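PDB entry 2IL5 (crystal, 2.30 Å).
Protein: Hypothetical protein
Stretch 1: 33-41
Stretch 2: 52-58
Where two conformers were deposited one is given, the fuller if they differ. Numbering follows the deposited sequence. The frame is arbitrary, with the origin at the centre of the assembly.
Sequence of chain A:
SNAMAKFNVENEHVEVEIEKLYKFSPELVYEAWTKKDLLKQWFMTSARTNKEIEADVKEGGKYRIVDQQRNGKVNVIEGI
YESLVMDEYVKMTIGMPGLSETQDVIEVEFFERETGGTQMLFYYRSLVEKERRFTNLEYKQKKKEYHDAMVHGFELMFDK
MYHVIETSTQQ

Stretch 1 33-41: WTKKDLLKQ
Stretch 2 52-58: EIEADVK

How do the two backbones lie against each other? Residues 52-55 form the end of an extended strand, with phi between -141° and -120° and psi between 120° and 144°, while residues 36-39 are helical (phi/psi -43/-51 at Lys36, -56/-34 at Leu39) and Lys35 occupies the N-cap position, preceded by Thr34 at -135/1. The chains run antiparallel in register: CA of Lys40 lies 6.5 Å from CA of Ile53, CA of Lys36 6.0 Å from CA of Ala55, and CA of Thr34 6.2 Å from CA of Val57. No hydrogen bond crosses between them, so the contact rests on van der Waals packing.

What does the strand offer first? Glu52 points away, and Ile53 points toward the helix, its side chain extended with chi1 and chi2 both t. Its CD1 lies 3.6 Å from Lys36 O and 4.1 Å from Leu39 CB, the latter an apolar contact with a buried leucine (chi1 m, chi2 t). Ile53 CG2 packs 3.7 Å from Lys40 CB, so a charged residue (chi1 95°, chi2 t, chi3 m, chi4 t) contributes the aliphatic base of its side chain.

How does the contact continue past Ile53? Strand alternation turns Glu54 away (chi1 m) and brings Ala55 back toward the helix. Ala55 CB sits 4.0 Å from Lys36 CG, while Lys36 CG also lies 3.9 Å from Ile53 CG1. The lysine methylenes, with chi1 at -147°, chi2 at -143°, chi3 m and chi4 t, thus cover both strand residues.

Where does the contact end? After Asp56 (phi/psi -101/88), Val57 points toward stretch 1 with phi/psi -81/73 and chi1 t. Its CG2 approaches Thr34 O to 3.3 Å, and its CG1 lies 3.7 Å from Thr34 CB, with Thr34 chi1 p. Lys58 is out of reach; its NZ instead forms a salt bridge with Asp56 OD2 at 3.5 Å.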

# COMPACT_ATOMS: atom_id res chain seq x y z
N TRP A 33 0.36 9.58 -2.27
CA TRP A 33 0.20 8.32 -2.98
C TRP A 33 0.72 8.38 -4.39
O TRP A 33 0.85 7.36 -5.04
CB TRP A 33 -1.29 7.88 -3.04
CG TRP A 33 -1.81 7.24 -1.74
CD1 TRP A 33 -2.31 7.90 -0.63
CD2 TRP A 33 -1.90 5.84 -1.44
NE1 TRP A 33 -2.70 6.99 0.33
CE2 TRP A 33 -2.45 5.72 -0.13
CE3 TRP A 33 -1.56 4.66 -2.14
CZ2 TRP A 33 -2.68 4.46 0.48
CZ3 TRP A 33 -1.77 3.40 -1.51
CH2 TRP A 33 -2.32 3.32 -0.22
N THR A 34 0.99 9.60 -4.86
CA THR A 34 1.17 9.80 -6.30
C THR A 34 2.36 10.65 -6.62
O THR A 34 2.64 10.93 -7.79
CB THR A 34 -0.10 10.41 -6.98
OG1 THR A 34 -0.45 11.61 -6.33
CG2 THR A 34 -1.28 9.41 -6.95
N LYS A 35 3.06 11.06 -5.58
CA LYS A 35 4.32 11.75 -5.73
C LYS A 35 5.51 10.95 -5.24
O LYS A 35 5.62 10.65 -4.04
CB LYS A 35 4.28 13.12 -5.06
CG LYS A 35 4.31 14.25 -6.07
CD LYS A 35 5.66 14.19 -6.85
CE LYS A 35 6.88 14.46 -5.94
NZ LYS A 35 8.19 13.90 -6.45
N LYS A 36 6.41 10.66 -6.17
CA LYS A 36 7.66 9.91 -5.94
C LYS A 36 8.46 10.25 -4.68
O LYS A 36 8.82 9.38 -3.89
CB LYS A 36 8.57 10.10 -7.15
CG LYS A 36 9.42 8.92 -7.46
CD LYS A 36 10.77 9.34 -7.93
CE LYS A 36 10.69 10.08 -9.23
NZ LYS A 36 11.87 10.94 -9.37
N ASP A 37 8.73 11.53 -4.49
CA ASP A 37 9.64 11.91 -3.41
C ASP A 37 8.91 11.97 -2.07
O ASP A 37 9.55 12.14 -1.01
CB ASP A 37 10.41 13.17 -3.80
CG ASP A 37 11.08 13.03 -5.17
OD1 ASP A 37 11.87 12.07 -5.36
OD2 ASP A 37 10.78 13.86 -6.07
N LEU A 38 7.59 11.78 -2.13
CA LEU A 38 6.77 11.54 -0.96
C LEU A 38 6.62 10.02 -0.72
O LEU A 38 6.87 9.55 0.39
CB LEU A 38 5.39 12.20 -1.09
CG LEU A 38 5.34 13.72 -1.21
CD1 LEU A 38 3.90 14.23 -1.17
CD2 LEU A 38 6.21 14.42 -0.15
N LEU A 39 6.26 9.26 -1.76
CA LEU A 39 6.15 7.80 -1.66
C LEU A 39 7.43 7.14 -1.16
O LEU A 39 7.39 6.13 -0.44
CB LEU A 39 5.80 7.21 -3.02
CG LEU A 39 4.37 7.34 -3.54
CD1 LEU A 39 4.40 7.14 -5.08
CD2 LEU A 39 3.39 6.37 -2.82
N LYS A 40 8.58 7.72 -1.56
CA LYS A 40 9.89 7.22 -1.17
C LYS A 40 10.11 7.24 0.33
O LYS A 40 10.96 6.51 0.85
CB LYS A 40 10.99 7.98 -1.91
CG LYS A 40 11.63 9.15 -1.21
CD LYS A 40 12.89 9.58 -1.95
CE LYS A 40 13.97 8.50 -1.91
NZ LYS A 40 15.32 8.98 -2.35
N GLN A 41 9.28 8.04 1.01
CA GLN A 41 9.36 8.22 2.44
C GLN A 41 8.45 7.30 3.23
O GLN A 41 8.64 7.19 4.45
CB GLN A 41 9.06 9.68 2.81
CG GLN A 41 9.97 10.71 2.14
CD GLN A 41 9.69 12.15 2.58
OE1 GLN A 41 9.78 12.48 3.76
NE2 GLN A 41 9.37 13.01 1.61
N GLU A 52 16.39 2.57 -4.44
CA GLU A 52 15.86 3.16 -5.67
C GLU A 52 14.37 3.31 -5.54
O GLU A 52 13.69 2.46 -4.96
CB GLU A 52 16.09 2.27 -6.90
CG GLU A 52 17.50 1.80 -7.19
CD GLU A 52 17.52 0.78 -8.35
OE1 GLU A 52 16.63 0.85 -9.24
OE2 GLU A 52 18.42 -0.10 -8.35
N ILE A 53 13.86 4.39 -6.12
CA ILE A 53 12.45 4.51 -6.47
C ILE A 53 12.28 5.14 -7.87
O ILE A 53 12.79 6.24 -8.14
CB ILE A 53 11.64 5.29 -5.38
CG1 ILE A 53 10.17 5.43 -5.81
CG2 ILE A 53 12.34 6.63 -5.05
CD1 ILE A 53 9.23 5.86 -4.74
N GLU A 54 11.54 4.44 -8.73
CA GLU A 54 11.04 4.96 -10.00
C GLU A 54 9.53 4.84 -9.91
O GLU A 54 9.02 3.82 -9.47
CB GLU A 54 11.53 4.10 -11.18
CG GLU A 54 13.01 4.22 -11.51
CD GLU A 54 13.57 2.97 -12.22
OE1 GLU A 54 14.58 2.41 -11.73
OE2 GLU A 54 13.00 2.54 -13.26
N ALA A 55 8.83 5.90 -10.30
CA ALA A 55 7.38 5.88 -10.39
C ALA A 55 6.96 6.66 -11.62
O ALA A 55 7.29 7.86 -11.74
CB ALA A 55 6.72 6.48 -9.11
N ASP A 56 6.27 5.98 -12.53
CA ASP A 56 5.60 6.63 -13.66
C ASP A 56 4.09 6.78 -13.38
O ASP A 56 3.27 5.92 -13.74
CB ASP A 56 5.89 5.88 -14.97
CG ASP A 56 5.22 6.53 -16.18
OD1 ASP A 56 4.98 7.76 -16.14
OD2 ASP A 56 4.93 5.80 -17.15
N VAL A 57 3.74 7.89 -12.73
CA VAL A 57 2.40 8.08 -12.15
C VAL A 57 1.36 8.52 -13.18
O VAL A 57 0.95 9.68 -13.23
CB VAL A 57 2.42 8.96 -10.84
CG1 VAL A 57 1.06 8.95 -10.13
CG2 VAL A 57 3.49 8.45 -9.87
N LYS A 58 0.98 7.56 -14.03
CA LYS A 58 -0.18 7.66 -14.94
C LYS A 58 -0.79 6.27 -15.02
O LYS A 58 -0.16 5.29 -14.58
CB LYS A 58 0.23 8.14 -16.34
CG LYS A 58 1.26 7.23 -17.01
CD LYS A 58 1.18 7.30 -18.52
CE LYS A 58 2.51 6.88 -19.17
NZ LYS A 58 3.47 8.05 -19.36